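Local coordinates for Thiol:disulfide interchange protein DsbC (Haemophilus influenzae, PDB 1T3B) that probably shuffles incorrect disulfide bonds in periplasmic proteins as a homodimeric, thioredoxin-family disulfide isomerase with a redox-active cysteine pair, at residues D69-Y81 against D113-R125. Sequence-based numbering, arbitrary orientation.
Sequences DKLNSYKDEMIVY and DLGITVRYLAFPR
R119 NH2 is held by two oxygens. One is the side-chain carbonyl of N72, with R119 NH2 2.9 Å from N72 OD1; the other is the hydroxyl of T91 on strand 88-94. N72 OD1 lies at the edge of the guanidinium, close to its plane, but the amide itself is turned 85° to that plane. The sulfur of M78 lies over one face of the group, toward its rim, with SD 3.6 Å from R119 NE. M78 CG sits anti to the carbonyl carbon (chi1 -69°) and the chain runs on extended, which carries the sulfur over the guanidinium. L71 CD2 touches the same edge as N72, 3.7 Å from R119 NH2. Helix 63-72 is thereby joined through its last turn to the face of the sheet that bears R119.

Strand 79-81 is an edge strand of the thioredoxin-like sheet and runs antiparallel to strand 116-122, whose other neighbour is strand 88-94. I79 pairs with Y120 and Y81 with V118 as hydrogen-bonded pairs; V80 and R119 form the non-hydrogen-bonded pair between them. The bond from I79 N to Y120 O is 3.0 Å. The return bond from Y120 N to I79 O is longer, 3.3 Å. Y120 O also receives a CA-H contact from M78.

On the face with I79, the Y81 and Y120 rings meet at their borders, CE2 against CE2, neither lying over the other, with planes 78° apart. L149 of helix 145-153 touches I79 and both tyrosines. The Y81 hydroxyl hydrogen-bonds to N150 and H105. L121, next along the strand from Y120, packs against M78 of the loop and L71 of helix 63-72: its CD2 is 3.6 Å from M78 CG, and its CD1 is 3.9 Å from L71 CD1.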
loop_
_atom_site.group_PDB
_atom_site.type_symbol
_atom_site.label_atom_id
_atom_site.label_comp_id
_atom_site.label_asym_id
_atom_site.label_seq_id
_atom_site.Cartn_x
_atom_site.Cartn_y
_atom_site.Cartn_z
ATOM N N ASP A 69 -10.554 -0.773 19.436
ATOM C CA ASP A 69 -10.880 -1.812 20.408
ATOM C C ASP A 69 -9.579 -2.259 21.067
ATOM O O ASP A 69 -9.520 -2.464 22.278
ATOM C CB ASP A 69 -11.545 -3.024 19.737
ATOM C CG ASP A 69 -12.831 -2.669 19.005
ATOM O OD1 ASP A 69 -13.460 -1.640 19.341
ATOM O OD2 ASP A 69 -13.221 -3.438 18.097
ATOM N N LYS A 70 -8.542 -2.417 20.250
ATOM C CA LYS A 70 -7.217 -2.820 20.719
ATOM C C LYS A 70 -6.798 -1.864 21.836
ATOM O O LYS A 70 -6.476 -2.289 22.940
ATOM C CB LYS A 70 -6.226 -2.745 19.551
ATOM C CG LYS A 70 -4.760 -2.924 19.894
ATOM C CD LYS A 70 -4.402 -4.368 20.115
ATOM C CE LYS A 70 -2.920 -4.590 19.863
ATOM N NZ LYS A 70 -2.486 -4.043 18.540
ATOM N N LEU A 71 -6.818 -0.569 21.537
ATOM C CA LEU A 71 -6.458 0.466 22.499
ATOM C C LEU A 71 -7.318 0.340 23.754
ATOM O O LEU A 71 -6.817 0.029 24.834
ATOM C CB LEU A 71 -6.637 1.845 21.861
ATOM C CG LEU A 71 -6.468 3.074 22.744
ATOM C CD1 LEU A 71 -5.907 4.229 21.938
ATOM C CD2 LEU A 71 -7.794 3.443 23.318
ATOM N N ASN A 72 -8.616 0.571 23.614
ATOM C CA ASN A 72 -9.517 0.461 24.740
ATOM C C ASN A 72 -9.200 -0.764 25.574
ATOM O O ASN A 72 -9.220 -0.715 26.795
ATOM C CB ASN A 72 -10.955 0.380 24.255
ATOM C CG ASN A 72 -11.526 1.729 23.967
ATOM O OD1 ASN A 72 -10.949 2.732 24.361
ATOM N ND2 ASN A 72 -12.671 1.775 23.297
ATOM N N SER A 73 -8.882 -1.865 24.915
ATOM C CA SER A 73 -8.578 -3.087 25.643
ATOM C C SER A 73 -7.432 -2.927 26.645
ATOM O O SER A 73 -7.092 -3.870 27.342
ATOM C CB SER A 73 -8.233 -4.209 24.663
ATOM O OG SER A 73 -6.854 -4.196 24.343
ATOM N N TYR A 74 -6.842 -1.737 26.711
ATOM C CA TYR A 74 -5.716 -1.471 27.611
ATOM C C TYR A 74 -6.123 -0.606 28.788
ATOM O O TYR A 74 -5.314 -0.289 29.655
ATOM C CB TYR A 74 -4.573 -0.786 26.846
ATOM C CG TYR A 74 -3.907 -1.675 25.821
ATOM C CD1 TYR A 74 -3.793 -3.047 26.036
ATOM C CD2 TYR A 74 -3.354 -1.145 24.664
ATOM C CE1 TYR A 74 -3.140 -3.872 25.124
ATOM C CE2 TYR A 74 -2.694 -1.964 23.740
ATOM C CZ TYR A 74 -2.590 -3.329 23.978
ATOM O OH TYR A 74 -1.929 -4.144 23.077
ATOM N N LYS A 75 -7.391 -0.224 28.785
ATOM C CA LYS A 75 -7.995 0.593 29.820
ATOM C C LYS A 75 -7.331 0.503 31.207
ATOM O O LYS A 75 -7.015 1.526 31.805
ATOM C CB LYS A 75 -9.483 0.222 29.897
ATOM C CG LYS A 75 -10.257 0.751 31.089
ATOM C CD LYS A 75 -11.692 0.208 31.080
ATOM C CE LYS A 75 -12.406 0.508 32.394
ATOM N NZ LYS A 75 -13.794 -0.019 32.403
ATOM N N ASP A 76 -7.107 -0.709 31.708
ATOM C CA ASP A 76 -6.504 -0.892 33.034
ATOM C C ASP A 76 -4.999 -0.667 33.118
ATOM O O ASP A 76 -4.361 -1.068 34.091
ATOM C CB ASP A 76 -6.817 -2.294 33.574
ATOM C CG ASP A 76 -8.306 -2.560 33.683
ATOM O OD1 ASP A 76 -9.053 -1.631 34.065
ATOM O OD2 ASP A 76 -8.731 -3.697 33.398
ATOM N N GLU A 77 -4.435 -0.035 32.095
ATOM C CA GLU A 77 -3.003 0.246 32.043
ATOM C C GLU A 77 -2.832 1.739 31.859
ATOM O O GLU A 77 -1.751 2.301 32.056
ATOM C CB GLU A 77 -2.367 -0.518 30.884
ATOM C CG GLU A 77 -2.185 -1.990 31.184
ATOM C CD GLU A 77 -1.749 -2.799 29.986
ATOM O OE1 GLU A 77 -0.841 -2.355 29.263
ATOM O OE2 GLU A 77 -2.309 -3.892 29.773
ATOM N N MET A 78 -3.939 2.366 31.488
ATOM C CA MET A 78 -3.990 3.795 31.271
ATOM C C MET A 78 -4.002 4.508 32.604
ATOM O O MET A 78 -4.558 4.005 33.569
ATOM C CB MET A 78 -5.248 4.146 30.479
ATOM C CG MET A 78 -5.200 3.643 29.054
ATOM S SD MET A 78 -6.785 3.724 28.225
ATOM C CE MET A 78 -6.597 2.393 27.105
ATOM N N ILE A 79 -3.366 5.673 32.655
ATOM C CA ILE A 79 -3.328 6.468 33.866
ATOM C C ILE A 79 -4.422 7.519 33.711
ATOM O O ILE A 79 -4.201 8.570 33.137
ATOM C CB ILE A 79 -1.952 7.109 34.043
ATOM C CG1 ILE A 79 -0.886 6.005 34.050
ATOM C CG2 ILE A 79 -1.926 7.910 35.335
ATOM C CD1 ILE A 79 0.485 6.429 34.538
ATOM N N VAL A 80 -5.606 7.211 34.234
ATOM C CA VAL A 80 -6.780 8.070 34.111
ATOM C C VAL A 80 -6.935 9.247 35.066
ATOM O O VAL A 80 -6.574 9.175 36.230
ATOM C CB VAL A 80 -8.068 7.224 34.211
ATOM C CG1 VAL A 80 -9.253 7.997 33.676
ATOM C CG2 VAL A 80 -7.886 5.928 33.472
ATOM N N TYR A 81 -7.509 10.321 34.539
ATOM C CA TYR A 81 -7.785 11.545 35.268
ATOM C C TYR A 81 -9.227 11.918 34.901
ATOM O O TYR A 81 -9.445 12.872 34.162
ATOM C CB TYR A 81 -6.843 12.663 34.806
ATOM C CG TYR A 81 -5.407 12.495 35.229
ATOM C CD1 TYR A 81 -4.951 13.032 36.423
ATOM C CD2 TYR A 81 -4.509 11.787 34.447
ATOM C CE1 TYR A 81 -3.642 12.869 36.827
ATOM C CE2 TYR A 81 -3.197 11.618 34.844
ATOM C CZ TYR A 81 -2.769 12.161 36.036
ATOM O OH TYR A 81 -1.464 11.999 36.439
ATOM N N ASP A 113 -12.576 19.909 33.728
ATOM C CA ASP A 113 -13.682 20.835 33.892
ATOM C C ASP A 113 -14.437 21.156 32.611
ATOM O O ASP A 113 -15.404 21.894 32.646
ATOM C CB ASP A 113 -13.209 22.127 34.563
ATOM C CG ASP A 113 -13.000 21.958 36.061
ATOM O OD1 ASP A 113 -13.814 21.248 36.698
ATOM O OD2 ASP A 113 -12.034 22.541 36.604
ATOM N N LEU A 114 -13.994 20.621 31.478
ATOM C CA LEU A 114 -14.705 20.837 30.215
ATOM C C LEU A 114 -15.418 19.532 29.905
ATOM O O LEU A 114 -15.966 19.357 28.826
ATOM C CB LEU A 114 -13.747 21.181 29.069
ATOM C CG LEU A 114 -13.405 22.651 28.768
ATOM C CD1 LEU A 114 -12.286 22.718 27.726
ATOM C CD2 LEU A 114 -14.640 23.385 28.260
ATOM N N GLY A 115 -15.395 18.616 30.871
ATOM C CA GLY A 115 -16.046 17.330 30.713
ATOM C C GLY A 115 -15.246 16.345 29.885
ATOM O O GLY A 115 -15.820 15.485 29.214
ATOM N N ILE A 116 -13.922 16.463 29.923
ATOM C CA ILE A 116 -13.072 15.558 29.156
ATOM C C ILE A 116 -12.158 14.740 30.059
ATOM O O ILE A 116 -11.317 15.280 30.759
ATOM C CB ILE A 116 -12.189 16.324 28.138
ATOM C CG1 ILE A 116 -13.045 17.262 27.287
ATOM C CG2 ILE A 116 -11.472 15.337 27.226
ATOM C CD1 ILE A 116 -12.271 18.020 26.228
ATOM N N THR A 117 -12.344 13.430 30.027
ATOM C CA THR A 117 -11.547 12.491 30.805
ATOM C C THR A 117 -10.258 12.180 30.047
ATOM O O THR A 117 -10.306 11.640 28.938
ATOM C CB THR A 117 -12.306 11.169 31.006
ATOM O OG1 THR A 117 -13.321 11.350 31.996
ATOM C CG2 THR A 117 -11.362 10.064 31.428
ATOM N N VAL A 118 -9.112 12.504 30.639
ATOM C CA VAL A 118 -7.834 12.246 29.985
ATOM C C VAL A 118 -7.259 10.901 30.426
ATOM O O VAL A 118 -7.109 10.640 31.607
ATOM C CB VAL A 118 -6.829 13.377 30.287
ATOM C CG1 VAL A 118 -5.508 13.098 29.604
ATOM C CG2 VAL A 118 -7.391 14.707 29.812
ATOM N N ARG A 119 -6.947 10.040 29.465
ATOM C CA ARG A 119 -6.402 8.718 29.757
ATOM C C ARG A 119 -5.036 8.571 29.094
ATOM O O ARG A 119 -4.933 8.592 27.876
ATOM C CB ARG A 119 -7.354 7.640 29.236
ATOM C CG ARG A 119 -8.828 8.003 29.374
ATOM C CD ARG A 119 -9.735 6.800 29.154
ATOM N NE ARG A 119 -9.457 6.137 27.887
ATOM C CZ ARG A 119 -10.114 5.078 27.431
ATOM N NH1 ARG A 119 -11.102 4.549 28.140
ATOM N NH2 ARG A 119 -9.781 4.549 26.261
ATOM N N TYR A 120 -3.989 8.419 29.891
ATOM C CA TYR A 120 -2.652 8.307 29.338
ATOM C C TYR A 120 -2.152 6.912 29.037
ATOM O O TYR A 120 -2.335 5.972 29.807
ATOM C CB TYR A 120 -1.601 8.954 30.248
ATOM C CG TYR A 120 -1.698 10.444 30.455
ATOM C CD1 TYR A 120 -1.591 11.344 29.395
ATOM C CD2 TYR A 120 -1.854 10.956 31.731
ATOM C CE1 TYR A 120 -1.637 12.723 29.617
ATOM C CE2 TYR A 120 -1.901 12.320 31.956
ATOM C CZ TYR A 120 -1.794 13.192 30.908
ATOM O OH TYR A 120 -1.870 14.530 31.188
ATOM N N LEU A 121 -1.483 6.830 27.896
ATOM C CA LEU A 121 -0.830 5.639 27.403
ATOM C C LEU A 121 0.589 6.163 27.259
ATOM O O LEU A 121 0.789 7.357 27.078
ATOM C CB LEU A 121 -1.389 5.243 26.042
ATOM C CG LEU A 121 -2.670 4.428 26.115
ATOM C CD1 LEU A 121 -3.191 4.143 24.749
ATOM C CD2 LEU A 121 -2.370 3.132 26.833
ATOM N N ALA A 122 1.578 5.289 27.343
ATOM C CA ALA A 122 2.945 5.749 27.231
ATOM C C ALA A 122 3.447 5.721 25.802
ATOM O O ALA A 122 3.053 4.881 24.992
ATOM C CB ALA A 122 3.862 4.907 28.110
ATOM N N PHE A 123 4.333 6.653 25.497
ATOM C CA PHE A 123 4.913 6.691 24.186
ATOM C C PHE A 123 6.342 7.179 24.269
ATOM O O PHE A 123 6.621 8.337 23.967
ATOM C CB PHE A 123 4.117 7.598 23.253
ATOM C CG PHE A 123 4.487 7.430 21.808
ATOM C CD1 PHE A 123 3.962 6.379 21.058
ATOM C CD2 PHE A 123 5.421 8.273 21.215
ATOM C CE1 PHE A 123 4.361 6.171 19.749
ATOM C CE2 PHE A 123 5.828 8.070 19.901
ATOM C CZ PHE A 123 5.297 7.016 19.172
ATOM N N PRO A 124 7.266 6.318 24.726
ATOM C CA PRO A 124 8.670 6.740 24.814
ATOM C C PRO A 124 9.298 6.860 23.418
ATOM O O PRO A 124 9.654 5.867 22.774
ATOM C CB PRO A 124 9.313 5.658 25.688
ATOM C CG PRO A 124 8.421 4.485 25.528
ATOM C CD PRO A 124 7.044 5.084 25.494
ATOM N N ARG A 125 9.417 8.105 22.970
ATOM C CA ARG A 125 9.949 8.442 21.652
ATOM C C ARG A 125 11.355 7.930 21.345
ATOM O O ARG A 125 11.560 7.265 20.331
ATOM C CB ARG A 125 9.883 9.961 21.457
ATOM C CG ARG A 125 8.464 10.501 21.435
ATOM C CD ARG A 125 8.435 12.018 21.460
ATOM N NE ARG A 125 9.145 12.571 22.608
ATOM C CZ ARG A 125 9.198 13.867 22.897
ATOM N NH1 ARG A 125 8.577 14.739 22.121
ATOM N NH2 ARG A 125 9.880 14.288 23.953
#